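Local coordinates for protein diaminopimelate decarboxylase (Phaeodactylum tricornutum, PDB 7JPJ) that probably catalyses the pyridoxal-phosphate-dependent decarboxylation of diaminopimelate to lysine, working as an obligate dimer, at residues D79-S82 with G83-R87; N121-S124 with V125-E129; H178-V181 with T182-T185; D209-I212 with W213-A217. All blocks are in the same frame, centred on the assembly; numbering follows the deposited sequence.

Contact 1 (D79-S82 with G83-R87); sequences DASS and GFEVR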
loop_
_atom_site.group_PDB
_atom_site.type_symbol
_atom_site.label_atom_id
_atom_site.label_comp_id
_atom_site.label_asym_id
_atom_site.label_seq_id
_atom_site.Cartn_x
_atom_site.Cartn_y
_atom_site.Cartn_z
ATOM N N ASP A 79 -13.020 12.637 -13.519
ATOM C CA ASP A 79 -13.615 12.614 -12.185
ATOM C C ASP A 79 -12.484 12.568 -11.161
ATOM O O ASP A 79 -11.759 11.570 -11.073
ATOM C CB ASP A 79 -14.554 11.419 -12.025
ATOM C CG ASP A 79 -14.717 10.986 -10.571
ATOM O OD1 ASP A 79 -14.976 11.850 -9.697
ATOM O OD2 ASP A 79 -14.590 9.770 -10.303
ATOM N N ALA A 80 -12.343 13.640 -10.383
ATOM C CA ALA A 80 -11.231 13.794 -9.456
ATOM C C ALA A 80 -11.656 13.440 -8.036
ATOM O O ALA A 80 -12.785 13.722 -7.625
ATOM C CB ALA A 80 -10.690 15.223 -9.497
ATOM N N SER A 81 -10.735 12.828 -7.288
ATOM C CA SER A 81 -11.005 12.361 -5.936
ATOM C C SER A 81 -10.518 13.317 -4.855
ATOM O O SER A 81 -10.791 13.077 -3.674
ATOM C CB SER A 81 -10.358 10.991 -5.716
ATOM O OG SER A 81 -11.002 10.001 -6.489
ATOM N N SER A 82 -9.793 14.370 -5.221
ATOM C CA SER A 82 -9.315 15.341 -4.249
ATOM C C SER A 82 -8.912 16.603 -4.992
ATOM O O SER A 82 -8.759 16.600 -6.217
ATOM C CB SER A 82 -8.134 14.801 -3.431
ATOM O OG SER A 82 -6.992 14.594 -4.246
ATOM N N GLY A 83 -8.743 17.685 -4.233
ATOM C CA GLY A 83 -8.266 18.922 -4.822
ATOM C C GLY A 83 -6.910 18.787 -5.475
ATOM O O GLY A 83 -6.576 19.575 -6.366
ATOM N N PHE A 84 -6.119 17.797 -5.053
ATOM C CA PHE A 84 -4.820 17.568 -5.671
ATOM C C PHE A 84 -4.971 16.982 -7.068
ATOM O O PHE A 84 -4.266 17.391 -7.999
ATOM C CB PHE A 84 -3.980 16.652 -4.785
ATOM C CG PHE A 84 -3.602 17.270 -3.474
ATOM C CD1 PHE A 84 -2.466 18.056 -3.368
ATOM C CD2 PHE A 84 -4.389 17.076 -2.348
ATOM C CE1 PHE A 84 -2.116 18.633 -2.163
ATOM C CE2 PHE A 84 -4.044 17.651 -1.139
ATOM C CZ PHE A 84 -2.905 18.431 -1.050
ATOM N N GLU A 85 -5.887 16.025 -7.235
ATOM C CA GLU A 85 -6.150 15.483 -8.562
ATOM C C GLU A 85 -6.725 16.543 -9.491
ATOM O O GLU A 85 -6.469 16.512 -10.701
ATOM C CB GLU A 85 -7.094 14.287 -8.463
ATOM C CG GLU A 85 -6.441 13.027 -7.921
ATOM C CD GLU A 85 -7.366 11.826 -7.955
ATOM O OE1 GLU A 85 -8.570 12.006 -8.246
ATOM O OE2 GLU A 85 -6.889 10.703 -7.689
ATOM N N VAL A 86 -7.501 17.485 -8.951
ATOM C CA VAL A 86 -8.007 18.586 -9.766
ATOM C C VAL A 86 -6.848 19.415 -10.300
ATOM O O VAL A 86 -6.752 19.680 -11.504
ATOM C CB VAL A 86 -8.989 19.454 -8.958
ATOM C CG1 VAL A 86 -9.499 20.606 -9.809
ATOM C CG2 VAL A 86 -10.141 18.616 -8.437
ATOM N N ARG A 87 -5.943 19.828 -9.408
ATOM C CA ARG A 87 -4.788 20.612 -9.831
ATOM C C ARG A 87 -3.844 19.794 -10.701
ATOM O O ARG A 87 -3.141 20.355 -11.548
ATOM C CB ARG A 87 -4.050 21.154 -8.607
ATOM C CG ARG A 87 -4.764 22.291 -7.889
ATOM C CD ARG A 87 -3.772 23.326 -7.367
ATOM N NE ARG A 87 -4.424 24.405 -6.629
ATOM C CZ ARG A 87 -4.782 25.571 -7.163
ATOM N NH1 ARG A 87 -4.556 25.813 -8.448
ATOM N NH2 ARG A 87 -5.367 26.497 -6.412
HETATM O O HOH W 1 -10.400 9.980 -9.195
#
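Asp79 O and Glu85 OE1 stand 4.3 Å apart, joined by a water that gives a hydrogen to each of them and accepts one from Ser81 OG. Ala80 then turns its methyl toward the helix, where Ala80 CB meets Val86 CG2 at 3.6 Å and lies beside the CB of Glu85. At Ser81 the backbone takes over: Ser81 N bonds to Glu85 OE1 at 2.5 Å, approaching from above the carboxylate plane, 37° out of it. The glutamate gets there because a chi1 of -74° sets CG anti to its carbonyl carbon, and the rest of the chain runs straight out along the turn. Ser82 is the N-cap. Ser82 OG accepts weakly from Phe84 N and from Glu85 N (3.5 Å), its stronger partner being Asn405 O of the second subunit, while Ser82 O takes Val86 N at 3.1 Å in the first full helical turn. With an alanine in place of Glu85, Ser81 N and the water would probably both be left without their carboxylate mate. Ser81 and Glu85 also touch Lys60, the predicted cofactor-bearing lysine. Strand 77-80 runs between the parallel strands 53-58 and 99-101 of the pyridoxal-binding barrel, and helix 83-91 lays Val86 over Leu101 and against Leu113 of helix 110-116.

Contact 2 (N121-S124 with V125-E129); sequences NACS and VSQLE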
loop_
_atom_site.group_PDB
_atom_site.type_symbol
_atom_site.label_atom_id
_atom_site.label_comp_id
_atom_site.label_asym_id
_atom_site.label_seq_id
_atom_site.Cartn_x
_atom_site.Cartn_y
_atom_site.Cartn_z
ATOM N N ASN A 121 -19.360 18.153 -6.654
ATOM C CA ASN A 121 -20.412 17.278 -6.151
ATOM C C ASN A 121 -20.278 17.230 -4.634
ATOM O O ASN A 121 -19.330 16.639 -4.108
ATOM C CB ASN A 121 -20.309 15.881 -6.759
ATOM C CG ASN A 121 -20.650 15.857 -8.238
ATOM O OD1 ASN A 121 -21.349 16.739 -8.742
ATOM N ND2 ASN A 121 -20.155 14.846 -8.943
ATOM N N ALA A 122 -21.215 17.868 -3.936
ATOM C CA ALA A 122 -21.201 17.879 -2.479
ATOM C C ALA A 122 -21.446 16.470 -1.951
ATOM O O ALA A 122 -22.449 15.836 -2.295
ATOM C CB ALA A 122 -22.255 18.846 -1.948
ATOM N N CYS A 123 -20.534 15.979 -1.115
ATOM C CA CYS A 123 -20.581 14.603 -0.645
ATOM C C CYS A 123 -20.995 14.470 0.814
ATOM O O CYS A 123 -21.103 13.345 1.310
ATOM C CB CYS A 123 -19.222 13.930 -0.864
ATOM S SG CYS A 123 -18.779 13.752 -2.616
ATOM N N SER A 124 -21.228 15.577 1.513
ATOM C CA SER A 124 -21.737 15.530 2.878
ATOM C C SER A 124 -22.450 16.843 3.164
ATOM O O SER A 124 -22.335 17.812 2.411
ATOM C CB SER A 124 -20.621 15.286 3.896
ATOM O OG SER A 124 -19.734 16.390 3.962
ATOM N N VAL A 125 -23.199 16.856 4.267
ATOM C CA VAL A 125 -23.860 18.086 4.690
ATOM C C VAL A 125 -22.831 19.184 4.931
ATOM O O VAL A 125 -23.025 20.336 4.524
ATOM C CB VAL A 125 -24.724 17.824 5.938
ATOM C CG1 VAL A 125 -25.184 19.134 6.565
ATOM C CG2 VAL A 125 -25.918 16.951 5.575
ATOM N N SER A 126 -21.707 18.835 5.567
ATOM C CA SER A 126 -20.670 19.818 5.871
ATOM C C SER A 126 -20.141 20.483 4.607
ATOM O O SER A 126 -19.888 21.693 4.595
ATOM C CB SER A 126 -19.521 19.147 6.620
ATOM O OG SER A 126 -19.998 18.079 7.414
ATOM N N GLN A 127 -19.950 19.707 3.537
ATOM C CA GLN A 127 -19.413 20.275 2.305
ATOM C C GLN A 127 -20.423 21.195 1.637
ATOM O O GLN A 127 -20.057 22.257 1.120
ATOM C CB GLN A 127 -18.995 19.163 1.348
ATOM C CG GLN A 127 -17.816 18.349 1.825
ATOM C CD GLN A 127 -17.350 17.354 0.788
ATOM O OE1 GLN A 127 -18.015 17.140 -0.226
ATOM N NE2 GLN A 127 -16.197 16.741 1.031
ATOM N N LEU A 128 -21.695 20.797 1.628
ATOM C CA LEU A 128 -22.729 21.649 1.058
ATOM C C LEU A 128 -22.825 22.969 1.810
ATOM O O LEU A 128 -22.942 24.037 1.198
ATOM C CB LEU A 128 -24.070 20.916 1.075
ATOM C CG LEU A 128 -25.178 21.460 0.175
ATOM C CD1 LEU A 128 -24.712 21.503 -1.268
ATOM C CD2 LEU A 128 -26.430 20.614 0.316
ATOM N N GLU A 129 -22.763 22.919 3.142
ATOM C CA GLU A 129 -22.874 24.142 3.928
ATOM C C GLU A 129 -21.677 25.057 3.700
ATOM O O GLU A 129 -21.836 26.280 3.606
ATOM C CB GLU A 129 -23.022 23.802 5.410
ATOM C CG GLU A 129 -24.381 23.229 5.777
ATOM C CD GLU A 129 -24.442 22.759 7.216
ATOM O OE1 GLU A 129 -23.367 22.528 7.812
ATOM O OE2 GLU A 129 -25.562 22.625 7.752
#
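Gln127 and Cys123 meet end to backbone: the glutamine side chain folds back from the helix alongside the turn, and its OE1 accepts from Cys123 N at 2.9 Å. The N-H reaches the amide carbonyl at a C=O...N angle of 142°, tilted 35° from its plane. This placement follows from CG sitting beside the residue's own backbone N (chi1 -67°) with the chain extended beyond it. The other end of the amide, NE2, gives a hydrogen bond to Thr103 O, so both polar ends are held and the amide's rotation is fixed. Ser124 OG lies against the stem of this glutamine, 3.5 Å from Gln127 CG. Ser124 is the N-cap of helix 125-134, and the passage is the strand-to-helix turn of a beta-alpha-beta unit in the TIM-barrel domain. Ser124 OG accepts only weakly from Gln127 N, at 3.4 Å; its stronger partner is Asp297 of the second subunit, whose carboxylate also bonds Ser126 OG, so the dimer partner closes over the start of the helix. Ser124 O accepts from Leu128 N at 3.2 Å. On another side of the turn Ala122 points its methyl at the leucine branch, CB to Leu128 CD1 3.7 Å. Leu128 also packs on Val142 of strand 141-147 and on Val186 of helix 185-192.

Contact 3 (H178-V181 with T182-T185); sequences HELV and TDGT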
loop_
_atom_site.group_PDB
_atom_site.type_symbol
_atom_site.label_atom_id
_atom_site.label_comp_id
_atom_site.label_asym_id
_atom_site.label_seq_id
_atom_site.Cartn_x
_atom_site.Cartn_y
_atom_site.Cartn_z
ATOM N N HIS A 178 -29.692 9.119 2.492
ATOM C CA HIS A 178 -30.892 9.426 1.717
ATOM C C HIS A 178 -31.995 10.027 2.577
ATOM O O HIS A 178 -32.803 10.821 2.079
ATOM C CB HIS A 178 -31.404 8.169 1.018
ATOM C CG HIS A 178 -32.026 7.175 1.947
ATOM N ND1 HIS A 178 -31.282 6.285 2.691
ATOM C CD2 HIS A 178 -33.322 6.932 2.254
ATOM C CE1 HIS A 178 -32.092 5.536 3.417
ATOM N NE2 HIS A 178 -33.335 5.907 3.171
ATOM N N GLU A 179 -32.051 9.665 3.864
ATOM C CA GLU A 179 -33.116 10.174 4.723
ATOM C C GLU A 179 -32.961 11.663 4.992
ATOM O O GLU A 179 -33.955 12.345 5.257
ATOM C CB GLU A 179 -33.157 9.399 6.036
ATOM C CG GLU A 179 -33.322 7.901 5.859
ATOM C CD GLU A 179 -34.099 7.262 6.993
ATOM O OE1 GLU A 179 -34.849 6.298 6.726
ATOM O OE2 GLU A 179 -33.957 7.722 8.149
ATOM N N LEU A 180 -31.735 12.183 4.930
ATOM C CA LEU A 180 -31.533 13.623 5.029
ATOM C C LEU A 180 -32.064 14.359 3.806
ATOM O O LEU A 180 -32.379 15.549 3.900
ATOM C CB LEU A 180 -30.047 13.931 5.230
ATOM C CG LEU A 180 -29.464 13.477 6.569
ATOM C CD1 LEU A 180 -27.972 13.769 6.639
ATOM C CD2 LEU A 180 -30.207 14.141 7.718
ATOM N N VAL A 181 -32.176 13.680 2.665
ATOM C CA VAL A 181 -32.782 14.297 1.492
ATOM C C VAL A 181 -34.300 14.341 1.630
ATOM O O VAL A 181 -34.933 15.368 1.361
ATOM C CB VAL A 181 -32.356 13.553 0.212
ATOM C CG1 VAL A 181 -32.970 14.212 -1.012
ATOM C CG2 VAL A 181 -30.839 13.514 0.096
ATOM N N THR A 182 -34.905 13.235 2.066
ATOM C CA THR A 182 -36.359 13.129 2.067
ATOM C C THR A 182 -37.011 13.759 3.293
ATOM O O THR A 182 -38.215 14.034 3.257
ATOM C CB THR A 182 -36.787 11.663 1.961
ATOM O OG1 THR A 182 -36.274 10.932 3.079
ATOM C CG2 THR A 182 -36.262 11.047 0.672
ATOM N N ASP A 183 -36.263 13.992 4.371
ATOM C CA ASP A 183 -36.834 14.624 5.554
ATOM C C ASP A 183 -36.687 16.141 5.550
ATOM O O ASP A 183 -37.111 16.792 6.511
ATOM C CB ASP A 183 -36.224 14.031 6.837
ATOM C CG ASP A 183 -34.787 14.480 7.089
ATOM O OD1 ASP A 183 -34.183 15.150 6.224
ATOM O OD2 ASP A 183 -34.254 14.148 8.173
ATOM N N GLY A 184 -36.091 16.713 4.504
ATOM C CA GLY A 184 -36.007 18.150 4.346
ATOM C C GLY A 184 -34.691 18.775 4.760
ATOM O O GLY A 184 -34.495 19.971 4.511
ATOM N N THR A 185 -33.786 18.006 5.373
ATOM C CA THR A 185 -32.528 18.572 5.855
ATOM C C THR A 185 -31.729 19.205 4.719
ATOM O O THR A 185 -31.296 20.359 4.818
ATOM C CB THR A 185 -31.698 17.491 6.552
ATOM O OG1 THR A 185 -32.358 17.075 7.755
ATOM C CG2 THR A 185 -30.315 18.024 6.900
#
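Thr185 leans back over the end of the preceding helix and crosses the side chain of Leu180. Thr185 CB points toward that helix and lies 3.4 Å from Leu180 O and 3.8 Å from Leu180 CD2. From there the two branches part. Thr185 CG2 touches Leu180 CD2 at 4.0 Å, while Thr185 OG1, which a chi1 of -67° swings away from the carbonyl carbon, passes the same methyl and donates to Asp183 OD1 at 3.1 Å, on the syn side but tilted out of the carboxylate plane. Thr185 N also donates to Asp183 OD1, at 3.0 Å and from the same face of the carboxylate, closing an Asx turn over Gly184. This turn links helix 178-182 to helix 185-192, and Gly184, the N-cap of the second helix, makes the bend with a positive phi of 99°; a CB there would press on the carbonyl O of Asp183. Were an alanine to stand at Thr185, Asp183 OD1 would probably keep the backbone N-H but lose its second donor, and Leu180 CD2 would be less well covered. Asp183 N in turn donates to Glu179 O at 3.0 Å, and Thr182 N to His178 O, finishing the short helix. Leu180 and Val181 both pack on Val186 of helix 185-192.

Contact 4 (D209-I212 with W213-A217); sequences DPEI and WQQVA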
loop_
_atom_site.group_PDB
_atom_site.type_symbol
_atom_site.label_atom_id
_atom_site.label_comp_id
_atom_site.label_asym_id
_atom_site.label_seq_id
_atom_site.Cartn_x
_atom_site.Cartn_y
_atom_site.Cartn_z
ATOM N N ASP A 209 -24.963 -7.748 -14.183
ATOM C CA ASP A 209 -26.368 -8.076 -14.374
ATOM C C ASP A 209 -27.109 -6.848 -14.877
ATOM O O ASP A 209 -27.140 -5.828 -14.175
ATOM C CB ASP A 209 -26.993 -8.558 -13.080
ATOM C CG ASP A 209 -28.469 -8.903 -13.237
ATOM O OD1 ASP A 209 -28.933 -9.061 -14.387
ATOM O OD2 ASP A 209 -29.165 -9.027 -12.208
ATOM N N PRO A 210 -27.710 -6.894 -16.067
ATOM C CA PRO A 210 -28.460 -5.724 -16.546
ATOM C C PRO A 210 -29.621 -5.346 -15.644
ATOM O O PRO A 210 -29.932 -4.155 -15.517
ATOM C CB PRO A 210 -28.939 -6.163 -17.938
ATOM C CG PRO A 210 -27.999 -7.255 -18.338
ATOM C CD PRO A 210 -27.650 -7.969 -17.071
ATOM N N GLU A 211 -30.269 -6.323 -15.005
ATOM C CA GLU A 211 -31.402 -6.029 -14.137
ATOM C C GLU A 211 -30.983 -5.428 -12.799
ATOM O O GLU A 211 -31.822 -4.831 -12.114
ATOM C CB GLU A 211 -32.232 -7.298 -13.911
ATOM C CG GLU A 211 -33.680 -7.098 -13.412
ATOM C CD GLU A 211 -34.526 -6.087 -14.199
ATOM O OE1 GLU A 211 -35.679 -5.849 -13.774
ATOM O OE2 GLU A 211 -34.092 -5.571 -15.254
ATOM N N ILE A 212 -29.714 -5.568 -12.409
ATOM C CA ILE A 212 -29.228 -4.867 -11.225
ATOM C C ILE A 212 -28.944 -3.407 -11.556
ATOM O O ILE A 212 -29.260 -2.506 -10.771
ATOM C CB ILE A 212 -27.985 -5.576 -10.653
ATOM C CG1 ILE A 212 -28.367 -6.926 -10.036
ATOM C CG2 ILE A 212 -27.275 -4.692 -9.627
ATOM C CD1 ILE A 212 -29.577 -6.874 -9.127
ATOM N N TRP A 213 -28.363 -3.153 -12.732
ATOM C CA TRP A 213 -28.039 -1.787 -13.125
ATOM C C TRP A 213 -29.290 -0.964 -13.387
ATOM O O TRP A 213 -29.294 0.248 -13.144
ATOM C CB TRP A 213 -27.135 -1.798 -14.357
ATOM C CG TRP A 213 -25.734 -2.195 -14.028
ATOM C CD1 TRP A 213 -25.198 -3.448 -14.100
ATOM C CD2 TRP A 213 -24.691 -1.338 -13.550
ATOM N NE1 TRP A 213 -23.883 -3.423 -13.701
ATOM C CE2 TRP A 213 -23.547 -2.138 -13.359
ATOM C CE3 TRP A 213 -24.613 0.029 -13.268
ATOM C CZ2 TRP A 213 -22.340 -1.616 -12.902
ATOM C CZ3 TRP A 213 -23.414 0.545 -12.813
ATOM C CH2 TRP A 213 -22.294 -0.276 -12.632
ATOM N N GLN A 214 -30.357 -1.596 -13.877
ATOM C CA GLN A 214 -31.613 -0.876 -14.055
ATOM C C GLN A 214 -32.201 -0.462 -12.711
ATOM O O GLN A 214 -32.727 0.649 -12.571
ATOM C CB GLN A 214 -32.600 -1.733 -14.845
ATOM C CG GLN A 214 -33.961 -1.088 -15.028
ATOM C CD GLN A 214 -35.043 -1.798 -14.248
ATOM O OE1 GLN A 214 -35.208 -3.014 -14.358
ATOM N NE2 GLN A 214 -35.778 -1.045 -13.435
ATOM N N GLN A 215 -32.111 -1.336 -11.704
ATOM C CA GLN A 215 -32.552 -0.957 -10.366
ATOM C C GLN A 215 -31.653 0.111 -9.761
ATOM O O GLN A 215 -32.128 0.959 -8.997
ATOM C CB GLN A 215 -32.602 -2.181 -9.456
ATOM C CG GLN A 215 -33.942 -2.881 -9.458
ATOM C CD GLN A 215 -33.845 -4.313 -8.985
ATOM O OE1 GLN A 215 -33.643 -5.233 -9.780
ATOM N NE2 GLN A 215 -33.988 -4.511 -7.679
ATOM N N VAL A 216 -30.359 0.082 -10.082
ATOM C CA VAL A 216 -29.460 1.152 -9.658
ATOM C C VAL A 216 -29.933 2.487 -10.219
ATOM O O VAL A 216 -30.002 3.494 -9.504
ATOM C CB VAL A 216 -28.014 0.836 -10.087
ATOM C CG1 VAL A 216 -27.170 2.099 -10.106
ATOM C CG2 VAL A 216 -27.400 -0.207 -9.163
ATOM N N ALA A 217 -30.287 2.508 -11.507
ATOM C CA ALA A 217 -30.694 3.755 -12.148
ATOM C C ALA A 217 -32.032 4.247 -11.606
ATOM O O ALA A 217 -32.188 5.435 -11.304
ATOM C CB ALA A 217 -30.762 3.569 -13.664
#
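With its first torsion at -75°, Trp213 sends its indole out from the flank of the helix, the ring plane turned so that the edge at CD1 comes beside Asp209 O. Asp209 sets CG opposite its own backbone N (chi1 180°), which carries the carboxylate over the first turn of the helix: Asp209 OD1 accepts from Glu211 N at 3.1 Å, met from well above the carboxylate plane, 75° out of it. Asp209 is thus the N-cap of helix 210-222, the helix between strands 196-201 and 232-234 in a beta-alpha-beta unit of the barrel domain, and Pro210 fills the first helical position. Asp209 O is gripped by two donors, Ile212 N at 3.1 Å and Trp213 N at 3.3 Å. Further on, Gln214 N bonds to Pro210 O at 3.1 Å, and Val216 N to Ile212 O. Glu211 and Gln214 run side by side in the same direction, their end planes steeply inclined to each other, while Gln215 slants across Glu211. Next to CD1 of the indole, on the same edge, Trp213 NE1 donates to Gly207 O. The ring stacks with Tyr239, and Ile255 and Val259 of helix 252-270 pack against it.

Along the chain the four contacts follow in series, each bridging a turn of its own; none nests in or crosses another. Contact 1 turns strand 77-80 into helix 83-91, and contact 2 does the same from strand 119-122 into helix 125-134; their centres are about 16 Å apart, both belong to the same parallel sheet and both touch the second subunit. Contact 3 then closes the bend between helices 178-182 and 185-192, and meets contact 2 directly where Val125 CG2 packs on Leu180 CD1 at 3.9 Å. Contact 4 begins helix 210-222, farther round the barrel, its nearest atoms about 12 Å from contact 3.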